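Soluble inorganic pyrophosphatase (Toxoplasma gondii, PDB 5WRT) probably hydrolyses inorganic diphosphate to phosphate in a magnesium-dependent reaction, as a soluble enzyme of the type I pyrophosphatase family. Local coordinates at residues E10-L18 and P71-L82. Numbering follows the deposited sequence.
Sequences EGEKDFRVL and PIMQDLKKDGSL
A single antiparallel bridge between Val17 and Ile72, a hydrogen-bonded pair, joins the edge strand 72-74 of one three-stranded sheet to the middle strand, 16-20, of the N-terminal three-stranded antiparallel sheet. Val17 N donates to Ile72 O at 3.0 Å, and Ile72 N donates to Val17 O at 3.0 Å. The two beta-branched side chains suit extended backbone and share a buried face, where both touch Val133; the side chain of Ile72 is also about 4 Å from that of Glu52, a residue that binds magnesium in this protein although that ion is not bound here. Beyond the bridge the strands part, and a water continues the link, donating to Phe15 O and accepting from Gln74 N at 2.9 Å. On the other face, Arg16 bends at chi3 (-58°), and the Pro71 ring and the thioether of Met73 form an apolar bed under one face of its guanidinium, Met73 SD 3.8 Å from Arg16 NH2, while the charge can stay toward the surface. Pro71 CB also meets Leu18 CD2 at 3.5 Å. Farther out, Gly11, with its positive phi (80°), and the type I turn from Glu12 to Phe15 carry the chain over Leu82, whose branched end packs beneath it, with CD2 3.7 Å from Lys13 CG.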
ATOM      1  N   GLU A  10      10.848 -20.637  10.362  1.00 55.31           N
ATOM      2  CA  GLU A  10      10.204 -19.416   9.897  1.00 53.74           C
ATOM      3  C   GLU A  10       9.639 -19.622   8.500  1.00 55.01           C
ATOM      4  O   GLU A  10      10.284 -20.214   7.631  1.00 56.68           O
ATOM      5  CB  GLU A  10      11.197 -18.251   9.891  1.00 52.99           C
ATOM      6  CG  GLU A  10      10.560 -16.899   9.586  1.00 50.60           C
ATOM      7  CD  GLU A  10      10.875 -15.849  10.632  1.00 52.56           C
ATOM      8  OE1 GLU A  10      12.003 -15.864  11.168  1.00 54.60           O
ATOM      9  OE2 GLU A  10       9.995 -15.009  10.925  1.00 50.38           O
ATOM     10  N   GLY A  11       8.419 -19.136   8.284  1.00 51.33           N
ATOM     11  CA  GLY A  11       7.779 -19.278   6.996  1.00 49.78           C
ATOM     12  C   GLY A  11       7.146 -20.625   6.731  1.00 51.54           C
ATOM     13  O   GLY A  11       6.679 -20.856   5.608  1.00 51.62           O
ATOM     14  N   GLU A  12       7.138 -21.531   7.702  1.00 51.50           N
ATOM     15  CA  GLU A  12       6.606 -22.871   7.509  1.00 52.74           C
ATOM     16  C   GLU A  12       5.389 -23.056   8.407  1.00 52.72           C
ATOM     17  O   GLU A  12       5.126 -22.254   9.309  1.00 52.13           O
ATOM     18  CB  GLU A  12       7.670 -23.933   7.810  1.00 56.60           C
ATOM     19  CG  GLU A  12       9.038 -23.633   7.207  1.00 56.54           C
ATOM     20  CD  GLU A  12       9.100 -23.873   5.712  1.00 59.47           C
ATOM     21  OE1 GLU A  12       8.256 -24.631   5.191  1.00 61.80           O
ATOM     22  OE2 GLU A  12       9.994 -23.300   5.055  1.00 56.63           O
ATOM     23  N   LYS A  13       4.647 -24.142   8.172  1.00 50.33           N
ATOM     24  CA  LYS A  13       3.382 -24.333   8.874  1.00 49.74           C
ATOM     25  C   LYS A  13       3.566 -24.651  10.353  1.00 52.60           C
ATOM     26  O   LYS A  13       2.612 -24.507  11.126  1.00 51.67           O
ATOM     27  CB  LYS A  13       2.569 -25.443   8.207  1.00 50.14           C
ATOM     28  CG  LYS A  13       1.792 -24.993   6.983  1.00 51.11           C
ATOM     29  CD  LYS A  13       0.785 -26.048   6.551  1.00 54.81           C
ATOM     30  CE  LYS A  13       0.578 -26.027   5.046  1.00 55.30           C
ATOM     31  NZ  LYS A  13       1.843 -26.281   4.306  1.00 55.30           N
ATOM     32  N   ASP A  14       4.759 -25.076  10.768  1.00 49.03           N
ATOM     33  CA  ASP A  14       5.022 -25.402  12.164  1.00 50.90           C
ATOM     34  C   ASP A  14       5.539 -24.221  12.977  1.00 49.40           C
ATOM     35  O   ASP A  14       5.749 -24.368  14.185  1.00 49.51           O
ATOM     36  CB  ASP A  14       6.016 -26.568  12.261  1.00 53.72           C
ATOM     37  CG  ASP A  14       7.387 -26.225  11.701  1.00 55.79           C
ATOM     38  OD1 ASP A  14       7.538 -25.152  11.079  1.00 53.85           O
ATOM     39  OD2 ASP A  14       8.318 -27.037  11.883  1.00 59.42           O
ATOM     40  N   PHE A  15       5.751 -23.064  12.356  1.00 50.47           N
ATOM     41  CA  PHE A  15       6.317 -21.938  13.082  1.00 49.00           C
ATOM     42  C   PHE A  15       5.312 -21.427  14.105  1.00 46.50           C
ATOM     43  O   PHE A  15       4.121 -21.288  13.814  1.00 46.40           O
ATOM     44  CB  PHE A  15       6.714 -20.815  12.124  1.00 46.22           C
ATOM     45  CG  PHE A  15       7.408 -19.663  12.796  1.00 46.66           C
ATOM     46  CD1 PHE A  15       8.732 -19.775  13.189  1.00 47.56           C
ATOM     47  CD2 PHE A  15       6.739 -18.476  13.046  1.00 43.93           C
ATOM     48  CE1 PHE A  15       9.379 -18.722  13.810  1.00 47.46           C
ATOM     49  CE2 PHE A  15       7.381 -17.419  13.669  1.00 43.11           C
ATOM     50  CZ  PHE A  15       8.703 -17.544  14.052  1.00 43.15           C
ATOM     51  N   ARG A  16       5.802 -21.140  15.307  1.00 43.94           N
ATOM     52  CA  ARG A  16       4.924 -20.767  16.406  1.00 42.55           C
ATOM     53  C   ARG A  16       5.735 -20.015  17.450  1.00 43.56           C
ATOM     54  O   ARG A  16       6.862 -20.404  17.766  1.00 43.80           O
ATOM     55  CB  ARG A  16       4.267 -22.018  17.007  1.00 43.36           C
ATOM     56  CG  ARG A  16       3.792 -21.894  18.445  1.00 45.84           C
ATOM     57  CD  ARG A  16       3.569 -23.274  19.063  1.00 48.88           C
ATOM     58  NE  ARG A  16       2.607 -24.075  18.308  1.00 54.59           N
ATOM     59  CZ  ARG A  16       1.468 -24.552  18.805  1.00 56.64           C
ATOM     60  NH1 ARG A  16       1.140 -24.312  20.068  1.00 52.98           N
ATOM     61  NH2 ARG A  16       0.656 -25.272  18.039  1.00 56.35           N
ATOM     62  N   VAL A  17       5.157 -18.939  17.976  1.00 40.82           N
ATOM     63  CA  VAL A  17       5.790 -18.126  19.008  1.00 38.57           C
ATOM     64  C   VAL A  17       4.908 -18.153  20.247  1.00 40.77           C
ATOM     65  O   VAL A  17       3.731 -17.772  20.189  1.00 39.13           O
ATOM     66  CB  VAL A  17       6.023 -16.681  18.538  1.00 38.31           C
ATOM     67  CG1 VAL A  17       6.657 -15.862  19.649  1.00 38.50           C
ATOM     68  CG2 VAL A  17       6.894 -16.661  17.290  1.00 38.73           C
ATOM     69  N   LEU A  18       5.477 -18.600  21.360  1.00 41.27           N
ATOM     70  CA  LEU A  18       4.803 -18.654  22.645  1.00 41.76           C
ATOM     71  C   LEU A  18       5.471 -17.685  23.608  1.00 44.23           C
ATOM     72  O   LEU A  18       6.653 -17.357  23.464  1.00 43.99           O
ATOM     73  CB  LEU A  18       4.823 -20.071  23.224  1.00 44.96           C
ATOM     74  CG  LEU A  18       3.983 -21.107  22.477  1.00 44.83           C
ATOM     75  CD1 LEU A  18       4.640 -22.478  22.529  1.00 48.95           C
ATOM     76  CD2 LEU A  18       2.577 -21.163  23.054  1.00 45.45           C
ATOM     77  N   PRO A  71      -0.981 -18.981  21.033  1.00 36.65           N
ATOM     78  CA  PRO A  71       0.295 -18.658  20.386  1.00 35.74           C
ATOM     79  C   PRO A  71       0.095 -17.908  19.080  1.00 33.53           C
ATOM     80  O   PRO A  71      -0.989 -17.892  18.492  1.00 35.06           O
ATOM     81  CB  PRO A  71       0.920 -20.033  20.140  1.00 37.71           C
ATOM     82  CG  PRO A  71      -0.253 -20.935  19.975  1.00 38.97           C
ATOM     83  CD  PRO A  71      -1.309 -20.412  20.913  1.00 37.90           C
ATOM     84  N   ILE A  72       1.175 -17.287  18.621  1.00 33.87           N
ATOM     85  CA  ILE A  72       1.170 -16.565  17.356  1.00 33.01           C
ATOM     86  C   ILE A  72       1.679 -17.517  16.284  1.00 34.19           C
ATOM     87  O   ILE A  72       2.787 -18.055  16.391  1.00 35.60           O
ATOM     88  CB  ILE A  72       2.031 -15.295  17.430  1.00 32.61           C
ATOM     89  CG1 ILE A  72       1.455 -14.322  18.458  1.00 30.59           C
ATOM     90  CG2 ILE A  72       2.128 -14.626  16.064  1.00 30.61           C
ATOM     91  CD1 ILE A  72       2.301 -13.091  18.669  1.00 29.83           C
ATOM     92  N   MET A  73       0.870 -17.719  15.247  1.00 34.46           N
ATOM     93  CA  MET A  73       1.210 -18.576  14.122  1.00 35.53           C
ATOM     94  C   MET A  73       0.713 -17.906  12.853  1.00 34.50           C
ATOM     95  O   MET A  73      -0.026 -16.920  12.899  1.00 33.38           O
ATOM     96  CB  MET A  73       0.584 -19.974  14.263  1.00 36.74           C
ATOM     97  CG  MET A  73       0.791 -20.639  15.615  1.00 38.54           C
ATOM     98  SD  MET A  73       0.174 -22.334  15.677  1.00 41.38           S
ATOM     99  CE  MET A  73       1.262 -23.159  14.517  1.00 42.13           C
ATOM    100  N   GLN A  74       1.121 -18.446  11.709  1.00 37.25           N
ATOM    101  CA  GLN A  74       0.697 -17.889  10.434  1.00 35.47           C
ATOM    102  C   GLN A  74      -0.711 -18.361  10.094  1.00 37.73           C
ATOM    103  O   GLN A  74      -1.048 -19.538  10.258  1.00 38.42           O
ATOM    104  CB  GLN A  74       1.670 -18.280   9.321  1.00 35.36           C
ATOM    105  CG  GLN A  74       1.405 -17.565   8.007  1.00 35.25           C
ATOM    106  CD  GLN A  74       2.590 -17.623   7.065  1.00 36.16           C
ATOM    107  OE1 GLN A  74       3.640 -18.166   7.404  1.00 39.04           O
ATOM    108  NE2 GLN A  74       2.428 -17.053   5.876  1.00 35.71           N
ATOM    109  N   ASP A  75      -1.539 -17.425   9.635  1.00 37.08           N
ATOM    110  CA  ASP A  75      -2.904 -17.749   9.250  1.00 38.80           C
ATOM    111  C   ASP A  75      -2.912 -18.709   8.064  1.00 40.22           C
ATOM    112  O   ASP A  75      -2.003 -18.713   7.230  1.00 39.53           O
ATOM    113  CB  ASP A  75      -3.670 -16.471   8.906  1.00 36.99           C
ATOM    114  CG  ASP A  75      -5.166 -16.694   8.796  1.00 38.59           C
ATOM    115  OD1 ASP A  75      -5.698 -17.550   9.535  1.00 41.23           O
ATOM    116  OD2 ASP A  75      -5.810 -16.008   7.976  1.00 39.49           O
ATOM    117  N   LEU A  76      -3.956 -19.532   7.997  1.00 43.01           N
ATOM    118  CA  LEU A  76      -4.128 -20.508   6.930  1.00 44.58           C
ATOM    119  C   LEU A  76      -5.325 -20.150   6.061  1.00 44.24           C
ATOM    120  O   LEU A  76      -6.339 -19.647   6.557  1.00 42.79           O
ATOM    121  CB  LEU A  76      -4.304 -21.921   7.496  1.00 45.85           C
ATOM    122  CG  LEU A  76      -3.206 -22.440   8.426  1.00 47.48           C
ATOM    123  CD1 LEU A  76      -3.528 -23.850   8.903  1.00 48.13           C
ATOM    124  CD2 LEU A  76      -1.856 -22.402   7.729  1.00 47.96           C
ATOM    125  N   LYS A  77      -5.193 -20.403   4.761  1.00 48.63           N
ATOM    126  CA  LYS A  77      -6.310 -20.386   3.824  1.00 49.61           C
ATOM    127  C   LYS A  77      -7.171 -21.635   4.008  1.00 52.49           C
ATOM    128  O   LYS A  77      -6.794 -22.584   4.700  1.00 53.62           O
ATOM    129  CB  LYS A  77      -5.794 -20.324   2.386  1.00 49.72           C
ATOM    130  CG  LYS A  77      -5.229 -18.986   1.953  1.00 48.07           C
ATOM    131  CD  LYS A  77      -4.562 -19.116   0.593  1.00 45.73           C
ATOM    132  CE  LYS A  77      -3.794 -17.861   0.228  1.00 46.58           C
ATOM    133  NZ  LYS A  77      -2.614 -18.176  -0.627  1.00 47.50           N
ATOM    134  N   LYS A  78      -8.352 -21.632   3.375  1.00 55.48           N
ATOM    135  CA  LYS A  78      -9.193 -22.834   3.399  1.00 55.05           C
ATOM    136  C   LYS A  78      -8.489 -23.982   2.693  1.00 56.98           C
ATOM    137  O   LYS A  78      -8.657 -25.149   3.063  1.00 60.10           O
ATOM    138  CB  LYS A  78     -10.546 -22.561   2.741  1.00 57.33           C
ATOM    139  CG  LYS A  78     -11.095 -21.165   2.979  1.00 59.56           C
ATOM    140  CD  LYS A  78     -12.092 -20.780   1.897  1.00 58.82           C
ATOM    141  CE  LYS A  78     -11.403 -20.587   0.552  1.00 58.21           C
ATOM    142  NZ  LYS A  78     -11.994 -19.452  -0.218  1.00 54.15           N
ATOM    143  N   ASP A  79      -7.672 -23.653   1.684  1.00 53.80           N
ATOM    144  CA  ASP A  79      -6.759 -24.588   1.036  1.00 55.63           C
ATOM    145  C   ASP A  79      -5.810 -25.207   2.051  1.00 56.97           C
ATOM    146  O   ASP A  79      -5.339 -26.328   1.831  1.00 58.16           O
ATOM    147  CB  ASP A  79      -6.050 -23.790  -0.089  1.00 53.96           C
ATOM    148  CG  ASP A  79      -4.884 -24.523  -0.829  1.00 57.43           C
ATOM    149  OD1 ASP A  79      -4.465 -23.883  -1.824  1.00 57.62           O
ATOM    150  OD2 ASP A  79      -4.411 -25.639  -0.499  1.00 58.37           O
ATOM    151  N   GLY A  80      -5.626 -24.568   3.200  1.00 54.09           N
ATOM    152  CA  GLY A  80      -4.630 -25.002   4.156  1.00 52.32           C
ATOM    153  C   GLY A  80      -3.236 -24.501   3.868  1.00 51.58           C
ATOM    154  O   GLY A  80      -2.308 -24.857   4.600  1.00 52.51           O
ATOM    155  N   SER A  81      -3.058 -23.700   2.817  1.00 50.08           N
ATOM    156  CA  SER A  81      -1.773 -23.085   2.530  1.00 49.41           C
ATOM    157  C   SER A  81      -1.585 -21.853   3.406  1.00 48.32           C
ATOM    158  O   SER A  81      -2.552 -21.238   3.865  1.00 46.83           O
ATOM    159  CB  SER A  81      -1.678 -22.706   1.054  1.00 49.47           C
ATOM    160  OG  SER A  81      -2.860 -22.057   0.623  1.00 48.83           O
ATOM    161  N   LEU A  82      -0.325 -21.507   3.649  1.00 46.43           N
ATOM    162  CA  LEU A  82      -0.010 -20.324   4.438  1.00 43.40           C
ATOM    163  C   LEU A  82      -0.524 -19.064   3.754  1.00 41.44           C
ATOM    164  O   LEU A  82      -0.323 -18.869   2.551  1.00 41.14           O
ATOM    165  CB  LEU A  82       1.500 -20.233   4.646  1.00 42.66           C
ATOM    166  CG  LEU A  82       2.090 -21.371   5.475  1.00 46.26           C
ATOM    167  CD1 LEU A  82       3.598 -21.287   5.477  1.00 45.09           C
ATOM    168  CD2 LEU A  82       1.549 -21.324   6.895  1.00 43.54           C
TER
HETATM  169  O   HOH W   1       2.750 -20.823  11.500  1.00 39.82           O